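Local structure of polysaccharide monooxygenase-3 (Neurospora crassa, 4EIS) at residues 30-35 / 55-61; 49-53 / 170-174; 9-14 / 62-66. The protein is a copper-dependent polysaccharide monooxygenase that probably cleaves cellulose chains by oxidation, using O2 and a reductant to leave 4-dehydroglucosyl ends. The contacts are given in a common frame with arbitrary orientation. Numbering follows the deposited sequence.

Contact 1: residues 30-35 / 55-61; sequences DRISRK and DSAPAKL
Two irregular, mostly extended segments run antiparallel, with CA pairs D30–K60 at 5.7 Å, I32–L61 at 4.5 Å, R34–A59 at 4.9 Å and K35–S56 at 4.9 Å. The first is bent at I32 (phi/psi -90/-10). The second starts from a left-handed residue, D55 (51/42), extends through A59 and bends at K60 (-79/-26). One backbone hydrogen bond joins them directly, L61 N to R31 O at 3.0 Å, and I32 CA makes a CA-H...O contact with L61 O at 3.5 Å. Two waters bridge the backbones as well: water 1 accepts from R31 N (3.0 Å) and K60 N (2.9 Å), while water 2 accepts from K35 N (3.0 Å) and donates to P58 O (3.0 Å). At the other end S56 OG donates to K35 O (2.8 Å). K35, all-t to chi3 and m at chi4, brings NZ to D55 O (3.1 Å), a hydrogen bond doubled by water 3. A59 CB sits between R31 O and S33 O, 3.4 Å from each, and I32 CG2 meets L61 CB at 3.7 Å. R34 (m, t, t) stretches past the second segment, one guanidinium face over P58 CA (CZ–CA 3.5 Å); its polar end is held by W101 O and Q176. The side-chain amide of Q176 also donates to A59 O and L61 O, and the backbones of I32 and R34 pair with Q176 and C174. Two irregular loop segments are thus laid along strand 169-180 of the beta-sandwich, consistent with an AA9 fold in which loops make up much of the chain.

Contact 2: residues 49-53 / 170-174; sequences AIQCN and FYPGC
A short, weakly bonded helical turn, about 49-52, sits against strand 170-174, with CA pairs C52–G173 at 4.7 Å and N53–P172 at 5.4 Å. N53, with positive phi (83/173), is the first residue to leave helical geometry; its N makes a weak hydrogen bond to A49 O at 2.9 Å. Along the strand, F170 (chi1 m) comes first: I50 CD1 lies over its ring, 3.6 Å from the centroid and 26° off the normal, a CH-pi contact. The CA-to-CB bond of Y171, a residue of the copper site, points away from the turn. P172, the most covered strand residue, turns its ring toward the helical carbonyls, with CG 3.7 Å from A49 O and CB 3.6 Å from I50 O, while its own carbonyl O accepts a weak hydrogen bond from N53 ND2 at 3.1 Å. G173 passes C52 with its backbone. At C174 N, water 4 accepts at 2.9 Å and donates to C52 O at 2.8 Å. C174 SG bonds to C52 SG at 2.1 Å; chi3 is -84° and both chi1 angles are m. With direct polar links so sparse, the disulfide is the strong tie, covalently fixing the turn to the strand that carries Y171.

Contact 3: residues 9-14 / 62-66; sequences IGGQFY and HASAA. With NAG (2-acetamido-2-deoxy-beta-D-glucopyranose), chain C.
The conventional hydrogen bonding between these segments runs through two waters. Y14 OH donates to water 5 (2.7 Å), which donates to I9 O (2.8 Å) and S64 O (2.7 Å). The same hydroxyl accepts from water 6 (3.0 Å), which accepts from S64 N (3.0 Å). The first segment holds the two-residue loop of hairpin 4-9/12-15, a type I' turn closed by I9 N–Q12 O and Q12 N–I9 O, both 2.9 Å, with left-handed G10 (58/28) and G11 (83/0) at its corners. G10 meets strand 63-66 opposite A65 (CA–CA 4.2 Å), and its CA makes a CA-H...O contact with S64 O at 3.5 Å. A CB on G10 would fall 2.2 Å from S64 O, a clash. At the start of the turn, I9 CG2 touches A63 CB (3.7 Å) and A65 CB (3.8 Å). Y14 (chi1 m) lays its ring over A63 CB, 3.9 Å from the centroid and 26° off the normal, a CH-pi contact. F13 CZ instead lies 3.4 Å from C8 of the glycan NAG. The hairpin thus packs on edge strand 63-66 of the other sheet through I9, G10, the Y14 ring and two alanine methyls, water satisfying the backbone of I9 and S64.

In the fold
Contact 1 lies between the other two, its centre 12 Å from that of contact 2 and 15 Å from that of contact 3. R34 N reaches C174 O at 2.9 Å, a probable hydrogen bond, and R34 CD approaches C52 SG at 4.2 Å, so contact 1 abuts the disulfide. Its other end meets contact 3 through I32, whose CD1 lies 3.4 Å from I9 CD1 and 3.7 Å from A63 CB. Contacts 2 and 3, 21 Å between centres and about 9 Å between nearest atoms, do not touch but share a sheet, strands 169-180 and 63-66 being neighbours. Contact 2 alone holds a copper-site residue, Y171; the F170 side chain is about 11 Å from the copper.

Contact 1: residues 30-35 / 55-61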
loop_
_atom_site.group_PDB
_atom_site.type_symbol
_atom_site.label_atom_id
_atom_site.label_comp_id
_atom_site.label_asym_id
_atom_site.label_seq_id
_atom_site.Cartn_x
_atom_site.Cartn_y
_atom_site.Cartn_z
ATOM N N ASP A 30 -11.958 10.447 13.683
ATOM C CA ASP A 30 -10.518 10.529 13.439
ATOM C C ASP A 30 -10.013 9.132 13.122
ATOM O O ASP A 30 -10.399 8.164 13.768
ATOM C CB ASP A 30 -9.775 11.027 14.681
ATOM C CG ASP A 30 -10.078 12.480 15.028
ATOM O OD1 ASP A 30 -10.741 13.199 14.244
ATOM O OD2 ASP A 30 -9.631 12.906 16.110
ATOM N N ARG A 31 -9.113 9.038 12.153
ATOM C CA ARG A 31 -8.546 7.753 11.746
ATOM C C ARG A 31 -7.031 7.865 11.588
ATOM O O ARG A 31 -6.487 8.975 11.465
ATOM C CB ARG A 31 -9.133 7.310 10.395
ATOM C CG ARG A 31 -10.640 7.107 10.369
ATOM C CD ARG A 31 -11.065 5.893 11.173
ATOM N NE ARG A 31 -12.460 5.542 10.927
ATOM C CZ ARG A 31 -13.146 4.643 11.620
ATOM N NH1 ARG A 31 -12.598 3.991 12.639
ATOM N NH2 ARG A 31 -14.403 4.406 11.297
ATOM N N ILE A 32 -6.353 6.722 11.606
ATOM C CA ILE A 32 -4.934 6.678 11.233
ATOM C C ILE A 32 -4.711 6.436 9.741
ATOM O O ILE A 32 -3.575 6.510 9.264
ATOM C CB ILE A 32 -4.122 5.614 11.997
ATOM C CG1 ILE A 32 -4.593 4.198 11.663
ATOM C CG2 ILE A 32 -4.183 5.841 13.495
ATOM C CD1 ILE A 32 -3.552 3.143 11.920
ATOM N N SER A 33 -5.775 6.102 9.017
ATOM C CA SER A 33 -5.689 5.827 7.586
ATOM C C SER A 33 -6.477 6.851 6.815
ATOM O O SER A 33 -7.424 7.459 7.331
ATOM C CB SER A 33 -6.135 4.413 7.206
ATOM O OG SER A 33 -7.533 4.305 7.107
ATOM N N ARG A 34 -6.078 7.007 5.558
ATOM C CA ARG A 34 -6.519 8.094 4.717
ATOM C C ARG A 34 -7.785 7.707 3.966
ATOM O O ARG A 34 -7.973 6.550 3.597
ATOM C CB ARG A 34 -5.372 8.505 3.778
ATOM C CG ARG A 34 -4.158 9.027 4.531
ATOM C CD ARG A 34 -3.198 9.749 3.608
ATOM N NE ARG A 34 -2.242 10.471 4.421
ATOM C CZ ARG A 34 -1.538 11.526 4.042
ATOM N NH1 ARG A 34 -1.618 11.956 2.802
ATOM N NH2 ARG A 34 -0.757 12.127 4.918
ATOM N N LYS A 35 -8.620 8.712 3.748
ATOM C CA LYS A 35 -9.876 8.609 3.028
ATOM C C LYS A 35 -9.719 7.859 1.710
ATOM O O LYS A 35 -8.752 8.057 0.980
ATOM C CB LYS A 35 -10.405 10.026 2.759
ATOM C CG LYS A 35 -11.693 10.130 1.967
ATOM C CD LYS A 35 -12.175 11.571 1.919
ATOM C CE LYS A 35 -13.463 11.647 1.122
ATOM N NZ LYS A 35 -13.210 11.631 -0.347
ATOM N N ASP A 55 -9.267 10.929 -4.541
ATOM C CA ASP A 55 -9.801 12.001 -3.705
ATOM C C ASP A 55 -9.481 11.791 -2.232
ATOM O O ASP A 55 -10.332 11.993 -1.359
ATOM C CB ASP A 55 -11.307 12.155 -3.938
ATOM C CG ASP A 55 -11.624 12.635 -5.340
ATOM O OD1 ASP A 55 -10.771 13.342 -5.932
ATOM O OD2 ASP A 55 -12.714 12.310 -5.859
ATOM N N SER A 56 -8.248 11.373 -1.975
ATOM C CA SER A 56 -7.816 11.115 -0.627
ATOM C C SER A 56 -7.431 12.407 0.094
ATOM O O SER A 56 -7.470 13.502 -0.475
ATOM C CB SER A 56 -6.655 10.125 -0.599
ATOM O OG SER A 56 -6.460 9.644 0.708
ATOM N N ALA A 57 -7.110 12.259 1.368
ATOM C CA ALA A 57 -6.734 13.372 2.223
ATOM C C ALA A 57 -5.914 12.845 3.397
ATOM O O ALA A 57 -5.982 11.658 3.718
ATOM C CB ALA A 57 -7.982 14.079 2.709
ATOM N N PRO A 58 -5.088 13.708 4.015
ATOM C CA PRO A 58 -4.347 13.244 5.177
ATOM C C PRO A 58 -5.274 12.778 6.294
ATOM O O PRO A 58 -6.430 13.189 6.345
ATOM C CB PRO A 58 -3.491 14.470 5.564
ATOM C CG PRO A 58 -3.368 15.250 4.292
ATOM C CD PRO A 58 -4.697 15.074 3.623
ATOM N N ALA A 59 -4.777 11.866 7.132
ATOM C CA ALA A 59 -5.519 11.343 8.278
ATOM C C ALA A 59 -5.091 12.120 9.512
ATOM O O ALA A 59 -3.969 12.643 9.567
ATOM C CB ALA A 59 -5.285 9.830 8.445
ATOM N N LYS A 60 -5.967 12.196 10.498
ATOM C CA LYS A 60 -5.764 13.048 11.664
ATOM C C LYS A 60 -4.802 12.406 12.671
ATOM O O LYS A 60 -4.127 13.121 13.415
ATOM C CB LYS A 60 -7.116 13.398 12.325
ATOM C CG LYS A 60 -7.997 14.308 11.483
ATOM C CD LYS A 60 -7.749 15.782 11.748
ATOM C CE LYS A 60 -8.358 16.673 10.666
ATOM N NZ LYS A 60 -8.212 18.151 10.896
ATOM N N LEU A 61 -4.705 11.076 12.679
ATOM C CA LEU A 61 -3.933 10.357 13.696
ATOM C C LEU A 61 -2.761 9.564 13.123
ATOM O O LEU A 61 -2.713 9.263 11.927
ATOM C CB LEU A 61 -4.843 9.371 14.437
ATOM C CG LEU A 61 -6.163 9.886 15.011
ATOM C CD1 LEU A 61 -6.988 8.766 15.640
ATOM C CD2 LEU A 61 -5.909 10.998 16.024
HETATM O O HOH W 1 -8.669 11.157 10.052
HETATM O O HOH W 2 -8.479 11.201 5.367
HETATM O O HOH W 3 -11.945 14.155 -0.645
#

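Contact 2: residues 49-53 / 170-174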
loop_
_atom_site.group_PDB
_atom_site.type_symbol
_atom_site.label_atom_id
_atom_site.label_comp_id
_atom_site.label_asym_id
_atom_site.label_seq_id
_atom_site.Cartn_x
_atom_site.Cartn_y
_atom_site.Cartn_z
ATOM N N ALA A 49 -4.332 9.546 -7.809
ATOM C CA ALA A 49 -5.143 8.527 -7.131
ATOM C C ALA A 49 -4.349 7.226 -6.903
ATOM O O ALA A 49 -4.681 6.423 -6.025
ATOM C CB ALA A 49 -6.413 8.225 -7.906
ATOM N N ILE A 50 -3.293 7.013 -7.687
ATOM C CA ILE A 50 -2.501 5.800 -7.533
ATOM C C ILE A 50 -1.697 5.810 -6.226
ATOM O O ILE A 50 -1.261 4.747 -5.763
ATOM C CB ILE A 50 -1.588 5.555 -8.765
ATOM C CG1 ILE A 50 -1.202 4.080 -8.890
ATOM C CG2 ILE A 50 -0.353 6.434 -8.717
ATOM C CD1 ILE A 50 -2.266 3.274 -9.562
ATOM N N GLN A 51 -1.535 6.991 -5.625
ATOM C CA GLN A 51 -0.753 7.149 -4.405
ATOM C C GLN A 51 -1.496 6.578 -3.202
ATOM O O GLN A 51 -1.049 5.586 -2.638
ATOM C CB GLN A 51 -0.427 8.625 -4.186
ATOM C CG GLN A 51 0.593 8.890 -3.100
ATOM C CD GLN A 51 0.832 10.382 -2.918
ATOM O OE1 GLN A 51 0.228 11.002 -2.064
ATOM N NE2 GLN A 51 1.683 10.960 -3.755
ATOM N N CYS A 52 -2.616 7.198 -2.835
ATOM C CA CYS A 52 -3.381 6.833 -1.643
ATOM C C CYS A 52 -4.885 6.647 -1.949
ATOM O O CYS A 52 -5.743 6.756 -1.070
ATOM C CB CYS A 52 -3.168 7.855 -0.516
ATOM S SG CYS A 52 -1.507 7.883 0.187
ATOM N N ASN A 53 -5.172 6.331 -3.215
ATOM C CA ASN A 53 -6.515 6.171 -3.751
ATOM C C ASN A 53 -7.121 7.538 -4.135
ATOM O O ASN A 53 -6.562 8.587 -3.822
ATOM C CB ASN A 53 -7.417 5.345 -2.783
ATOM C CG ASN A 53 -8.388 4.441 -3.508
ATOM O OD1 ASN A 53 -8.924 4.809 -4.538
ATOM N ND2 ASN A 53 -8.636 3.257 -2.953
ATOM N N PHE A 170 -5.544 -1.238 -9.458
ATOM C CA PHE A 170 -4.759 -0.922 -8.279
ATOM C C PHE A 170 -5.685 -0.575 -7.132
ATOM O O PHE A 170 -6.601 0.196 -7.317
ATOM C CB PHE A 170 -3.839 0.250 -8.557
ATOM C CG PHE A 170 -2.865 0.016 -9.689
ATOM C CD1 PHE A 170 -1.530 -0.264 -9.432
ATOM C CD2 PHE A 170 -3.252 0.147 -11.003
ATOM C CE1 PHE A 170 -0.620 -0.464 -10.468
ATOM C CE2 PHE A 170 -2.367 -0.066 -12.056
ATOM C CZ PHE A 170 -1.034 -0.379 -11.800
ATOM N N TYR A 171 -5.427 -1.143 -5.961
ATOM C CA TYR A 171 -6.231 -0.951 -4.772
ATOM C C TYR A 171 -5.300 -0.400 -3.670
ATOM O O TYR A 171 -4.912 -1.117 -2.745
ATOM C CB TYR A 171 -6.873 -2.285 -4.408
ATOM C CG TYR A 171 -7.892 -2.754 -5.408
ATOM C CD1 TYR A 171 -9.189 -2.315 -5.336
ATOM C CD2 TYR A 171 -7.545 -3.587 -6.449
ATOM C CE1 TYR A 171 -10.135 -2.729 -6.234
ATOM C CE2 TYR A 171 -8.484 -4.025 -7.353
ATOM C CZ TYR A 171 -9.781 -3.585 -7.248
ATOM O OH TYR A 171 -10.713 -4.024 -8.175
ATOM N N PRO A 172 -4.880 0.875 -3.804
ATOM C CA PRO A 172 -3.951 1.465 -2.834
ATOM C C PRO A 172 -4.668 2.123 -1.685
ATOM O O PRO A 172 -5.817 2.543 -1.809
ATOM C CB PRO A 172 -3.256 2.549 -3.644
ATOM C CG PRO A 172 -4.324 3.006 -4.586
ATOM C CD PRO A 172 -5.178 1.809 -4.907
ATOM N N GLY A 173 -3.961 2.228 -0.575
ATOM C CA GLY A 173 -4.478 2.860 0.623
ATOM C C GLY A 173 -3.319 3.198 1.517
ATOM O O GLY A 173 -2.329 2.471 1.505
ATOM N N CYS A 174 -3.454 4.265 2.292
ATOM C CA CYS A 174 -2.372 4.773 3.098
ATOM C C CYS A 174 -2.758 4.891 4.569
ATOM O O CYS A 174 -3.881 5.261 4.890
ATOM C CB CYS A 174 -1.936 6.123 2.577
ATOM S SG CYS A 174 -1.170 6.002 0.948
HETATM O O HOH W 4 -5.788 5.857 1.614
#

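Contact 3: residues 9-14 / 62-66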
loop_
_atom_site.group_PDB
_atom_site.type_symbol
_atom_site.label_atom_id
_atom_site.label_comp_id
_atom_site.label_asym_id
_atom_site.label_seq_id
_atom_site.Cartn_x
_atom_site.Cartn_y
_atom_site.Cartn_z
ATOM N N ILE A 9 -1.242 -2.488 14.975
ATOM C CA ILE A 9 0.016 -1.751 14.869
ATOM C C ILE A 9 0.521 -1.436 16.281
ATOM O O ILE A 9 -0.223 -0.945 17.117
ATOM C CB ILE A 9 -0.199 -0.430 14.094
ATOM C CG1 ILE A 9 -0.657 -0.685 12.650
ATOM C CG2 ILE A 9 1.079 0.375 14.076
ATOM C CD1 ILE A 9 -1.388 0.471 12.020
ATOM N N GLY A 10 1.781 -1.749 16.555
ATOM C CA GLY A 10 2.327 -1.523 17.885
ATOM C C GLY A 10 1.535 -2.264 18.932
ATOM O O GLY A 10 1.483 -1.869 20.085
ATOM N N GLY A 11 0.920 -3.366 18.518
ATOM C CA GLY A 11 0.137 -4.184 19.415
ATOM C C GLY A 11 -1.283 -3.726 19.634
ATOM O O GLY A 11 -2.028 -4.357 20.380
ATOM N N GLN A 12 -1.675 -2.622 18.992
ATOM C CA GLN A 12 -2.988 -2.005 19.209
ATOM C C GLN A 12 -3.869 -2.126 17.977
ATOM O O GLN A 12 -3.387 -2.065 16.862
ATOM C CB GLN A 12 -2.815 -0.514 19.522
ATOM C CG GLN A 12 -2.073 -0.208 20.816
ATOM C CD GLN A 12 -2.936 -0.363 22.055
ATOM O OE1 GLN A 12 -4.174 -0.347 21.989
ATOM N NE2 GLN A 12 -2.281 -0.491 23.205
ATOM N N PHE A 13 -5.171 -2.274 18.199
ATOM C CA PHE A 13 -6.150 -2.390 17.118
ATOM C C PHE A 13 -6.550 -1.010 16.616
ATOM O O PHE A 13 -6.818 -0.112 17.419
ATOM C CB PHE A 13 -7.390 -3.122 17.609
ATOM C CG PHE A 13 -8.447 -3.293 16.550
ATOM C CD1 PHE A 13 -8.353 -4.323 15.620
ATOM C CD2 PHE A 13 -9.537 -2.425 16.479
ATOM C CE1 PHE A 13 -9.314 -4.482 14.641
ATOM C CE2 PHE A 13 -10.503 -2.588 15.500
ATOM C CZ PHE A 13 -10.381 -3.616 14.580
ATOM N N TYR A 14 -6.582 -0.852 15.296
ATOM C CA TYR A 14 -7.114 0.331 14.673
ATOM C C TYR A 14 -8.103 -0.018 13.567
ATOM O O TYR A 14 -7.745 -0.734 12.630
ATOM C CB TYR A 14 -5.970 1.163 14.066
ATOM C CG TYR A 14 -4.959 1.689 15.063
ATOM C CD1 TYR A 14 -5.102 2.937 15.647
ATOM C CD2 TYR A 14 -3.882 0.915 15.446
ATOM C CE1 TYR A 14 -4.188 3.406 16.568
ATOM C CE2 TYR A 14 -2.950 1.382 16.362
ATOM C CZ TYR A 14 -3.113 2.630 16.918
ATOM O OH TYR A 14 -2.209 3.108 17.840
ATOM N N HIS A 62 -1.819 9.241 14.013
ATOM C CA HIS A 62 -0.753 8.288 13.735
ATOM C C HIS A 62 -0.822 7.146 14.713
ATOM O O HIS A 62 -1.252 7.328 15.852
ATOM C CB HIS A 62 0.625 8.934 13.885
ATOM C CG HIS A 62 0.822 10.168 13.072
ATOM N ND1 HIS A 62 0.349 11.372 13.453
ATOM C CD2 HIS A 62 1.511 10.376 11.887
ATOM C CE1 HIS A 62 0.706 12.294 12.553
ATOM N NE2 HIS A 62 1.401 11.688 11.590
ATOM N N ALA A 63 -0.383 5.961 14.276
ATOM C CA ALA A 63 -0.238 4.790 15.129
ATOM C C ALA A 63 1.235 4.582 15.511
ATOM O O ALA A 63 2.084 4.467 14.633
ATOM C CB ALA A 63 -0.785 3.571 14.409
ATOM N N SER A 64 1.521 4.542 16.816
ATOM C CA SER A 64 2.876 4.352 17.312
ATOM C C SER A 64 3.319 2.903 17.152
ATOM O O SER A 64 2.568 1.981 17.434
ATOM C CB SER A 64 2.985 4.769 18.768
ATOM O OG SER A 64 4.335 4.956 19.101
ATOM N N ALA A 65 4.549 2.702 16.700
ATOM C CA ALA A 65 5.107 1.349 16.578
ATOM C C ALA A 65 6.623 1.422 16.582
ATOM O O ALA A 65 7.202 2.378 16.080
ATOM C CB ALA A 65 4.614 0.680 15.308
ATOM N N ALA A 66 7.260 0.403 17.135
ATOM C CA ALA A 66 8.707 0.310 17.128
ATOM C C ALA A 66 9.209 -0.111 15.753
ATOM O O ALA A 66 8.638 -1.005 15.123
ATOM C CB ALA A 66 9.178 -0.681 18.180
HETATM C C1 NAG C . -11.037 -6.834 11.017
HETATM C C2 NAG C . -12.296 -6.983 11.809
HETATM C C3 NAG C . -12.720 -8.387 11.426
HETATM C C4 NAG C . -12.776 -8.543 9.903
HETATM C C5 NAG C . -11.548 -7.939 9.205
HETATM C C6 NAG C . -11.628 -7.987 7.690
HETATM C C7 NAG C . -12.647 -6.199 14.098
HETATM C C8 NAG C . -12.175 -6.300 15.519
HETATM N N2 NAG C . -11.984 -6.936 13.212
HETATM O O3 NAG C . -13.951 -8.664 12.050
HETATM O O4 NAG C . -12.700 -9.922 9.638
HETATM O O5 NAG C . -11.315 -6.619 9.662
HETATM O O6 NAG C . -12.803 -7.395 7.194
HETATM O O7 NAG C . -13.601 -5.467 13.817
HETATM O O HOH W 5 0.023 1.606 18.139
HETATM O O HOH W 6 -0.398 5.206 19.017
#